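Local structure of structural polyprotein, VP1 (Israeli acute paralysis virus, 5CDD) at residues Thr61-Leu66 with Tyr94-Thr99; Phe113-Asn118 with Asp122-Asp127. The protein probably serves as a structural component of the virus capsid, being one piece, VP1, cut from a longer structural polyprotein. One frame throughout, in Å; residues are numbered along the deposited sequence.

Contact 1 (Thr61-Leu66 with Tyr94-Thr99); sequences TPITDL and YKFFNT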
ATOM      1  N   THR A  61      48.996   9.049   4.774  1.00 35.91           N
ATOM      2  CA  THR A  61      49.495   7.902   4.029  1.00 35.45           C
ATOM      3  C   THR A  61      48.640   7.433   2.854  1.00 35.96           C
ATOM      4  O   THR A  61      47.497   7.014   3.032  1.00 38.10           O
ATOM      5  CB  THR A  61      49.680   6.696   4.969  1.00 35.00           C
ATOM      6  OG1 THR A  61      50.581   7.047   6.025  1.00 35.99           O
ATOM      7  CG2 THR A  61      50.220   5.501   4.202  1.00 34.18           C
ATOM      8  N   PRO A  62      49.188   7.496   1.630  1.00 35.10           N
ATOM      9  CA  PRO A  62      48.438   7.050   0.451  1.00 34.12           C
ATOM     10  C   PRO A  62      48.407   5.525   0.518  1.00 35.01           C
ATOM     11  O   PRO A  62      49.429   4.897   0.813  1.00 36.35           O
ATOM     12  CB  PRO A  62      49.289   7.549  -0.717  1.00 32.82           C
ATOM     13  CG  PRO A  62      50.087   8.679  -0.126  1.00 33.32           C
ATOM     14  CD  PRO A  62      50.440   8.157   1.231  1.00 34.55           C
ATOM     15  N   ILE A  63      47.253   4.922   0.256  1.00 35.41           N
ATOM     16  CA  ILE A  63      47.167   3.469   0.330  1.00 35.84           C
ATOM     17  C   ILE A  63      47.977   2.746  -0.737  1.00 35.52           C
ATOM     18  O   ILE A  63      48.130   1.527  -0.674  1.00 36.90           O
ATOM     19  CB  ILE A  63      45.703   2.966   0.281  1.00 35.72           C
ATOM     20  CG1 ILE A  63      44.844   3.878  -0.602  1.00 36.54           C
ATOM     21  CG2 ILE A  63      45.148   2.866   1.687  1.00 35.86           C
ATOM     22  CD1 ILE A  63      45.115   3.730  -2.086  1.00 38.20           C
ATOM     23  N   THR A  64      48.509   3.487  -1.704  1.00 34.84           N
ATOM     24  CA  THR A  64      49.324   2.875  -2.738  1.00 34.34           C
ATOM     25  C   THR A  64      50.559   2.292  -2.056  1.00 34.74           C
ATOM     26  O   THR A  64      51.157   1.336  -2.542  1.00 34.24           O
ATOM     27  CB  THR A  64      49.769   3.899  -3.799  1.00 33.41           C
ATOM     28  OG1 THR A  64      50.361   5.035  -3.160  1.00 34.67           O
ATOM     29  CG2 THR A  64      48.591   4.351  -4.643  1.00 32.32           C
ATOM     30  N   ASP A  65      50.925   2.867  -0.914  1.00 34.88           N
ATOM     31  CA  ASP A  65      52.078   2.397  -0.153  1.00 35.79           C
ATOM     32  C   ASP A  65      51.842   0.961   0.287  1.00 35.49           C
ATOM     33  O   ASP A  65      52.781   0.185   0.455  1.00 36.50           O
ATOM     34  CB  ASP A  65      52.315   3.277   1.078  1.00 37.83           C
ATOM     35  CG  ASP A  65      52.696   4.703   0.715  1.00 41.47           C
ATOM     36  OD1 ASP A  65      53.105   4.938  -0.445  1.00 43.17           O
ATOM     37  OD2 ASP A  65      52.599   5.588   1.595  1.00 42.57           O
ATOM     38  N   LEU A  66      50.573   0.620   0.475  1.00 34.25           N
ATOM     39  CA  LEU A  66      50.173  -0.720   0.878  1.00 32.82           C
ATOM     40  C   LEU A  66      49.701  -1.486  -0.351  1.00 33.83           C
ATOM     41  O   LEU A  66      50.018  -2.660  -0.535  1.00 34.60           O
ATOM     42  CB  LEU A  66      49.029  -0.640   1.891  1.00 30.72           C
ATOM     43  CG  LEU A  66      48.309  -1.951   2.221  1.00 29.26           C
ATOM     44  CD1 LEU A  66      49.271  -2.902   2.910  1.00 29.11           C
ATOM     45  CD2 LEU A  66      47.110  -1.671   3.110  1.00 26.81           C
ATOM     46  N   TYR A  94      37.365   0.170   0.713  1.00 25.94           N
ATOM     47  CA  TYR A  94      38.295  -0.283   1.741  1.00 25.85           C
ATOM     48  C   TYR A  94      37.639  -0.293   3.115  1.00 24.87           C
ATOM     49  O   TYR A  94      36.774   0.531   3.408  1.00 25.77           O
ATOM     50  CB  TYR A  94      39.530   0.625   1.807  1.00 26.37           C
ATOM     51  CG  TYR A  94      40.333   0.716   0.531  1.00 27.96           C
ATOM     52  CD1 TYR A  94      39.996   1.632  -0.465  1.00 28.52           C
ATOM     53  CD2 TYR A  94      41.440  -0.106   0.323  1.00 28.57           C
ATOM     54  CE1 TYR A  94      40.746   1.727  -1.640  1.00 31.07           C
ATOM     55  CE2 TYR A  94      42.194  -0.021  -0.845  1.00 30.75           C
ATOM     56  CZ  TYR A  94      41.843   0.898  -1.822  1.00 31.66           C
ATOM     57  OH  TYR A  94      42.590   0.985  -2.977  1.00 34.47           O
ATOM     58  N   LYS A  95      38.053  -1.235   3.952  1.00 24.95           N
ATOM     59  CA  LYS A  95      37.544  -1.333   5.313  1.00 25.61           C
ATOM     60  C   LYS A  95      38.737  -1.527   6.235  1.00 25.97           C
ATOM     61  O   LYS A  95      39.533  -2.450   6.048  1.00 25.96           O
ATOM     62  CB  LYS A  95      36.576  -2.511   5.466  1.00 23.38           C
ATOM     63  CG  LYS A  95      35.309  -2.395   4.643  1.00 23.96           C
ATOM     64  CD  LYS A  95      34.239  -3.358   5.138  1.00 23.65           C
ATOM     65  CE  LYS A  95      33.071  -3.433   4.165  1.00 24.50           C
ATOM     66  NZ  LYS A  95      32.538  -2.086   3.812  1.00 25.41           N
ATOM     67  N   PHE A  96      38.871  -0.644   7.216  1.00 26.56           N
ATOM     68  CA  PHE A  96      39.974  -0.734   8.159  1.00 26.08           C
ATOM     69  C   PHE A  96      39.455  -1.110   9.538  1.00 25.50           C
ATOM     70  O   PHE A  96      38.795  -0.309  10.200  1.00 25.63           O
ATOM     71  CB  PHE A  96      40.724   0.600   8.234  1.00 27.04           C
ATOM     72  CG  PHE A  96      41.161   1.127   6.896  1.00 29.75           C
ATOM     73  CD1 PHE A  96      40.266   1.808   6.075  1.00 30.95           C
ATOM     74  CD2 PHE A  96      42.464   0.927   6.448  1.00 31.53           C
ATOM     75  CE1 PHE A  96      40.662   2.286   4.823  1.00 31.98           C
ATOM     76  CE2 PHE A  96      42.872   1.399   5.197  1.00 32.49           C
ATOM     77  CZ  PHE A  96      41.967   2.081   4.382  1.00 32.43           C
ATOM     78  N   PHE A  97      39.745  -2.336   9.962  1.00 25.76           N
ATOM     79  CA  PHE A  97      39.316  -2.806  11.271  1.00 25.85           C
ATOM     80  C   PHE A  97      40.406  -2.478  12.283  1.00 27.46           C
ATOM     81  O   PHE A  97      41.458  -3.114  12.309  1.00 29.16           O
ATOM     82  CB  PHE A  97      39.064  -4.313  11.251  1.00 23.30           C
ATOM     83  CG  PHE A  97      38.052  -4.749  10.232  1.00 21.58           C
ATOM     84  CD1 PHE A  97      38.387  -4.825   8.884  1.00 21.03           C
ATOM     85  CD2 PHE A  97      36.757  -5.082  10.619  1.00 20.95           C
ATOM     86  CE1 PHE A  97      37.449  -5.230   7.934  1.00 18.95           C
ATOM     87  CE2 PHE A  97      35.813  -5.488   9.677  1.00 19.43           C
ATOM     88  CZ  PHE A  97      36.160  -5.562   8.333  1.00 18.55           C
ATOM     89  N   ASN A  98      40.145  -1.474  13.110  1.00 29.20           N
ATOM     90  CA  ASN A  98      41.093  -1.038  14.123  1.00 31.51           C
ATOM     91  C   ASN A  98      41.473  -2.144  15.102  1.00 31.95           C
ATOM     92  O   ASN A  98      40.618  -2.897  15.566  1.00 32.86           O
ATOM     93  CB  ASN A  98      40.505   0.144  14.895  1.00 34.09           C
ATOM     94  CG  ASN A  98      41.365   0.560  16.065  1.00 35.35           C
ATOM     95  OD1 ASN A  98      42.502   1.002  15.889  1.00 36.95           O
ATOM     96  ND2 ASN A  98      40.829   0.417  17.273  1.00 35.47           N
ATOM     97  N   THR A  99      42.764  -2.237  15.407  1.00 32.10           N
ATOM     98  CA  THR A  99      43.267  -3.231  16.352  1.00 32.84           C
ATOM     99  C   THR A  99      44.227  -2.529  17.305  1.00 34.19           C
ATOM    100  O   THR A  99      44.965  -3.170  18.054  1.00 36.23           O
ATOM    101  CB  THR A  99      44.018  -4.381  15.640  1.00 31.74           C
ATOM    102  OG1 THR A  99      45.204  -3.875  15.014  1.00 31.09           O
ATOM    103  CG2 THR A  99      43.128  -5.024  14.590  1.00 31.26           C
TER
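Tyr94 and Phe96 both carry CG anti to the carbonyl carbon (chi1 -59° in Tyr94), and, two residues apart on one strand, they send their rings from the same face of it toward Ile63. Ile63 approaches the tyrosine from the opposite direction and divides its branches between the two rings. Its CD1 reaches the far end of the tyrosine ring, 3.8 Å from Tyr94 OH. Its other branch meets the edge of the phenylalanine, with Ile63 CG2 lying near the ring plane and 4.2 Å from Phe96 CZ. A beta-branched residue suits this place, because the methyl on CB and the longer arm can fill two neighbouring sites at once. The long aromatics, in turn, let strand 87-98 reach across to a segment whose nearest CA atoms, those of Ile63 and Tyr94, are 9.7 Å apart. Trp53 packs on both Ile63 and Phe96, while Leu168 touches Ile63 and Tyr94, so the three residues belong to a larger buried interior between two sheets. The chemistry is mainly apolar packing, the tyrosine hydroxyl lying beside a methyl without bonding across the contact, which implies that cohesion here comes from shape and the exclusion of water rather than from directed bonds.

Contact 2 (Phe113-Asn118 with Asp122-Asp127); sequences FLMPRN and DEINVD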
ATOM      1  N   PHE A 113      40.920  10.719   2.696  1.00 28.72           N
ATOM      2  CA  PHE A 113      40.731  11.703   1.638  1.00 28.22           C
ATOM      3  C   PHE A 113      40.988  11.078   0.275  1.00 28.30           C
ATOM      4  O   PHE A 113      41.290   9.891   0.163  1.00 27.77           O
ATOM      5  CB  PHE A 113      41.713  12.865   1.817  1.00 28.04           C
ATOM      6  CG  PHE A 113      41.720  13.457   3.196  1.00 27.35           C
ATOM      7  CD1 PHE A 113      40.868  14.506   3.524  1.00 28.32           C
ATOM      8  CD2 PHE A 113      42.585  12.967   4.168  1.00 26.82           C
ATOM      9  CE1 PHE A 113      40.879  15.061   4.803  1.00 27.73           C
ATOM     10  CE2 PHE A 113      42.605  13.513   5.447  1.00 26.72           C
ATOM     11  CZ  PHE A 113      41.749  14.562   5.766  1.00 27.23           C
ATOM     12  N   LEU A 114      40.868  11.901  -0.760  1.00 29.23           N
ATOM     13  CA  LEU A 114      41.133  11.468  -2.122  1.00 29.98           C
ATOM     14  C   LEU A 114      42.486  12.043  -2.507  1.00 31.80           C
ATOM     15  O   LEU A 114      42.972  12.988  -1.884  1.00 31.38           O
ATOM     16  CB  LEU A 114      40.078  12.003  -3.093  1.00 28.05           C
ATOM     17  CG  LEU A 114      38.710  11.329  -3.173  1.00 27.08           C
ATOM     18  CD1 LEU A 114      37.858  12.064  -4.194  1.00 25.71           C
ATOM     19  CD2 LEU A 114      38.869   9.871  -3.569  1.00 25.75           C
ATOM     20  N   MET A 115      43.093  11.466  -3.535  1.00 33.71           N
ATOM     21  CA  MET A 115      44.374  11.947  -4.017  1.00 35.49           C
ATOM     22  C   MET A 115      44.730  11.205  -5.290  1.00 33.44           C
ATOM     23  O   MET A 115      44.517  10.001  -5.397  1.00 33.93           O
ATOM     24  CB  MET A 115      45.458  11.757  -2.954  1.00 40.24           C
ATOM     25  CG  MET A 115      45.893  10.334  -2.739  1.00 48.14           C
ATOM     26  SD  MET A 115      47.639  10.226  -3.123  1.00 63.04           S
ATOM     27  CE  MET A 115      48.351  11.118  -1.736  1.00 59.00           C
ATOM     28  N   PRO A 116      45.258  11.927  -6.286  1.00 31.65           N
ATOM     29  CA  PRO A 116      45.645  11.340  -7.568  1.00 30.68           C
ATOM     30  C   PRO A 116      46.518  10.113  -7.366  1.00 30.75           C
ATOM     31  O   PRO A 116      47.464  10.135  -6.584  1.00 31.06           O
ATOM     32  CB  PRO A 116      46.390  12.479  -8.246  1.00 31.13           C
ATOM     33  CG  PRO A 116      45.669  13.695  -7.733  1.00 30.28           C
ATOM     34  CD  PRO A 116      45.544  13.371  -6.263  1.00 30.61           C
ATOM     35  N   ARG A 117      46.194   9.043  -8.077  1.00 31.22           N
ATOM     36  CA  ARG A 117      46.945   7.807  -7.962  1.00 32.28           C
ATOM     37  C   ARG A 117      48.435   8.032  -8.183  1.00 34.05           C
ATOM     38  O   ARG A 117      48.843   8.681  -9.144  1.00 34.98           O
ATOM     39  CB  ARG A 117      46.417   6.782  -8.962  1.00 31.01           C
ATOM     40  CG  ARG A 117      47.025   5.403  -8.819  1.00 31.23           C
ATOM     41  CD  ARG A 117      46.227   4.392  -9.615  1.00 33.03           C
ATOM     42  NE  ARG A 117      44.875   4.258  -9.088  1.00 34.79           N
ATOM     43  CZ  ARG A 117      44.595   3.777  -7.882  1.00 37.12           C
ATOM     44  NH1 ARG A 117      45.577   3.383  -7.082  1.00 38.20           N
ATOM     45  NH2 ARG A 117      43.337   3.691  -7.470  1.00 37.17           N
ATOM     46  N   ASN A 118      49.236   7.497  -7.266  1.00 36.02           N
ATOM     47  CA  ASN A 118      50.689   7.595  -7.312  1.00 35.94           C
ATOM     48  C   ASN A 118      51.280   8.956  -6.977  1.00 36.35           C
ATOM     49  O   ASN A 118      52.428   9.239  -7.316  1.00 38.09           O
ATOM     50  CB  ASN A 118      51.209   7.123  -8.667  1.00 35.15           C
ATOM     51  CG  ASN A 118      50.923   5.658  -8.914  1.00 36.84           C
ATOM     52  OD1 ASN A 118      51.261   4.798  -8.096  1.00 36.94           O
ATOM     53  ND2 ASN A 118      50.296   5.362 -10.044  1.00 37.45           N
ATOM     54  N   ASP A 122      52.739  14.668   0.272  1.00 45.66           N
ATOM     55  CA  ASP A 122      53.234  16.037   0.341  1.00 47.67           C
ATOM     56  C   ASP A 122      52.989  16.893  -0.900  1.00 46.98           C
ATOM     57  O   ASP A 122      53.384  18.059  -0.937  1.00 47.57           O
ATOM     58  CB  ASP A 122      54.729  16.024   0.680  1.00 50.95           C
ATOM     59  CG  ASP A 122      55.534  15.158  -0.270  1.00 55.15           C
ATOM     60  OD1 ASP A 122      55.717  15.564  -1.439  1.00 57.12           O
ATOM     61  OD2 ASP A 122      55.980  14.067   0.153  1.00 57.18           O
ATOM     62  N   GLU A 123      52.339  16.331  -1.913  1.00 46.07           N
ATOM     63  CA  GLU A 123      52.062  17.094  -3.124  1.00 45.61           C
ATOM     64  C   GLU A 123      50.571  17.150  -3.455  1.00 44.22           C
ATOM     65  O   GLU A 123      50.182  17.234  -4.621  1.00 44.26           O
ATOM     66  CB  GLU A 123      52.852  16.526  -4.308  1.00 46.84           C
ATOM     67  CG  GLU A 123      52.680  15.038  -4.547  1.00 50.79           C
ATOM     68  CD  GLU A 123      53.592  14.524  -5.651  1.00 53.69           C
ATOM     69  OE1 GLU A 123      54.817  14.753  -5.565  1.00 55.43           O
ATOM     70  OE2 GLU A 123      53.088  13.889  -6.602  1.00 55.79           O
ATOM     71  N   ILE A 124      49.745  17.115  -2.412  1.00 41.89           N
ATOM     72  CA  ILE A 124      48.297  17.172  -2.569  1.00 38.56           C
ATOM     73  C   ILE A 124      47.675  17.811  -1.330  1.00 38.19           C
ATOM     74  O   ILE A 124      48.171  17.640  -0.214  1.00 37.60           O
ATOM     75  CB  ILE A 124      47.691  15.761  -2.766  1.00 37.16           C
ATOM     76  CG1 ILE A 124      46.223  15.874  -3.186  1.00 35.44           C
ATOM     77  CG2 ILE A 124      47.800  14.958  -1.479  1.00 35.71           C
ATOM     78  CD1 ILE A 124      46.014  16.545  -4.528  1.00 31.78           C
ATOM     79  N   ASN A 125      46.589  18.549  -1.537  1.00 37.69           N
ATOM     80  CA  ASN A 125      45.882  19.224  -0.453  1.00 36.62           C
ATOM     81  C   ASN A 125      45.018  18.240   0.330  1.00 35.98           C
ATOM     82  O   ASN A 125      44.839  17.093  -0.081  1.00 35.98           O
ATOM     83  CB  ASN A 125      45.002  20.331  -1.027  1.00 36.23           C
ATOM     84  CG  ASN A 125      43.992  19.803  -2.021  1.00 35.97           C
ATOM     85  OD1 ASN A 125      43.034  19.130  -1.647  1.00 37.00           O
ATOM     86  ND2 ASN A 125      44.211  20.091  -3.298  1.00 35.30           N
ATOM     87  N   VAL A 126      44.482  18.695   1.457  1.00 35.66           N
ATOM     88  CA  VAL A 126      43.639  17.848   2.292  1.00 35.21           C
ATOM     89  C   VAL A 126      42.175  18.279   2.252  1.00 36.07           C
ATOM     90  O   VAL A 126      41.478  18.245   3.265  1.00 37.32           O
ATOM     91  CB  VAL A 126      44.126  17.846   3.761  1.00 34.19           C
ATOM     92  CG1 VAL A 126      45.442  17.095   3.868  1.00 32.48           C
ATOM     93  CG2 VAL A 126      44.289  19.273   4.261  1.00 32.76           C
ATOM     94  N   ASP A 127      41.715  18.682   1.074  1.00 36.65           N
ATOM     95  CA  ASP A 127      40.332  19.104   0.904  1.00 37.11           C
ATOM     96  C   ASP A 127      39.558  18.089   0.068  1.00 36.47           C
ATOM     97  O   ASP A 127      40.000  16.949  -0.096  1.00 37.85           O
ATOM     98  CB  ASP A 127      40.276  20.488   0.254  1.00 40.15           C
ATOM     99  CG  ASP A 127      40.829  21.579   1.158  1.00 43.54           C
ATOM    100  OD1 ASP A 127      40.356  21.694   2.311  1.00 43.93           O
ATOM    101  OD2 ASP A 127      41.731  22.323   0.718  1.00 46.08           O
TER
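Ile124 points from its loop toward Met115 and Pro116, and its side chain can be followed branch by branch. At CB the chain forks. The methyl CG2 meets the terminal methyl of Met115, with Ile124 CG2 3.9 Å from Met115 CE; the bends in the methionine chain bring that methyl round. The other branch runs anti to the backbone N (chi1 -169°), and its first carbon, Ile124 CG1, lies 4.0 Å from Pro116 CD, with Met115 CB little farther off. At the tip, Ile124 CD1 touches the proline ring at its CD, 3.6 Å away. Branched isoleucine, flexible methionine and rigid proline thus fit one another as a purely apolar group.

Farther along, Phe113 offers one ring face to Val126, whose CB stands 4.4 Å from Phe113 CE1. The same ring also borders the backbone, with Val126 O 3.6 Å from Phe113 CE1; a broad flat ring can lie against both a compact branched side chain and the adjoining carbonyl. Asn125, between the two apolar loop residues, serves the loop itself: Asn125 OD1 accepts from Asp127 N at 3.1 Å, in the carbonyl plane and on a lone pair, with the N-H nearly in line (159°). Its ND2 donates to Pro274 O and Thr276 O of another structural polyprotein chain. Lys273 of that chain gives hydrogen bonds to Leu114 O and Asn125 O, joining strand and loop from outside, while Asp127 OD1 forms a salt bridge with Arg75 of a further copy of this protein.

The loop therefore folds back roughly antiparallel to the end of strand 110-116 through packing of side chains, and of the Phe113 ring on the loop backbone, without backbone pairing. Asn125 makes an Asx turn, here set in a connection between neighbouring antiparallel strands of a jelly-roll beta-sandwich, as in related picorna-like capsid proteins.

In the fold
From the N terminus, the chain passes through strand 61-62 and enters helix 64-73, then helix 77-82, before returning along strand 87-98; contact 1 closes this long excursion, about half of it helical. It ties the edge of the four-stranded sheet to the six-stranded one. Strand 110-116 follows, and contact 2 closes a far tighter loop, with three residues between its segments, on the way to strand 131-133. The two closures stand in series, neither nested nor crossed. Their centres lie about 15 Å apart, yet they touch where Pro62 packs on Met115 and Thr64 on Arg117. Strand 166-172, lying between 61-62 and 110-116, joins both contacts to one sheet.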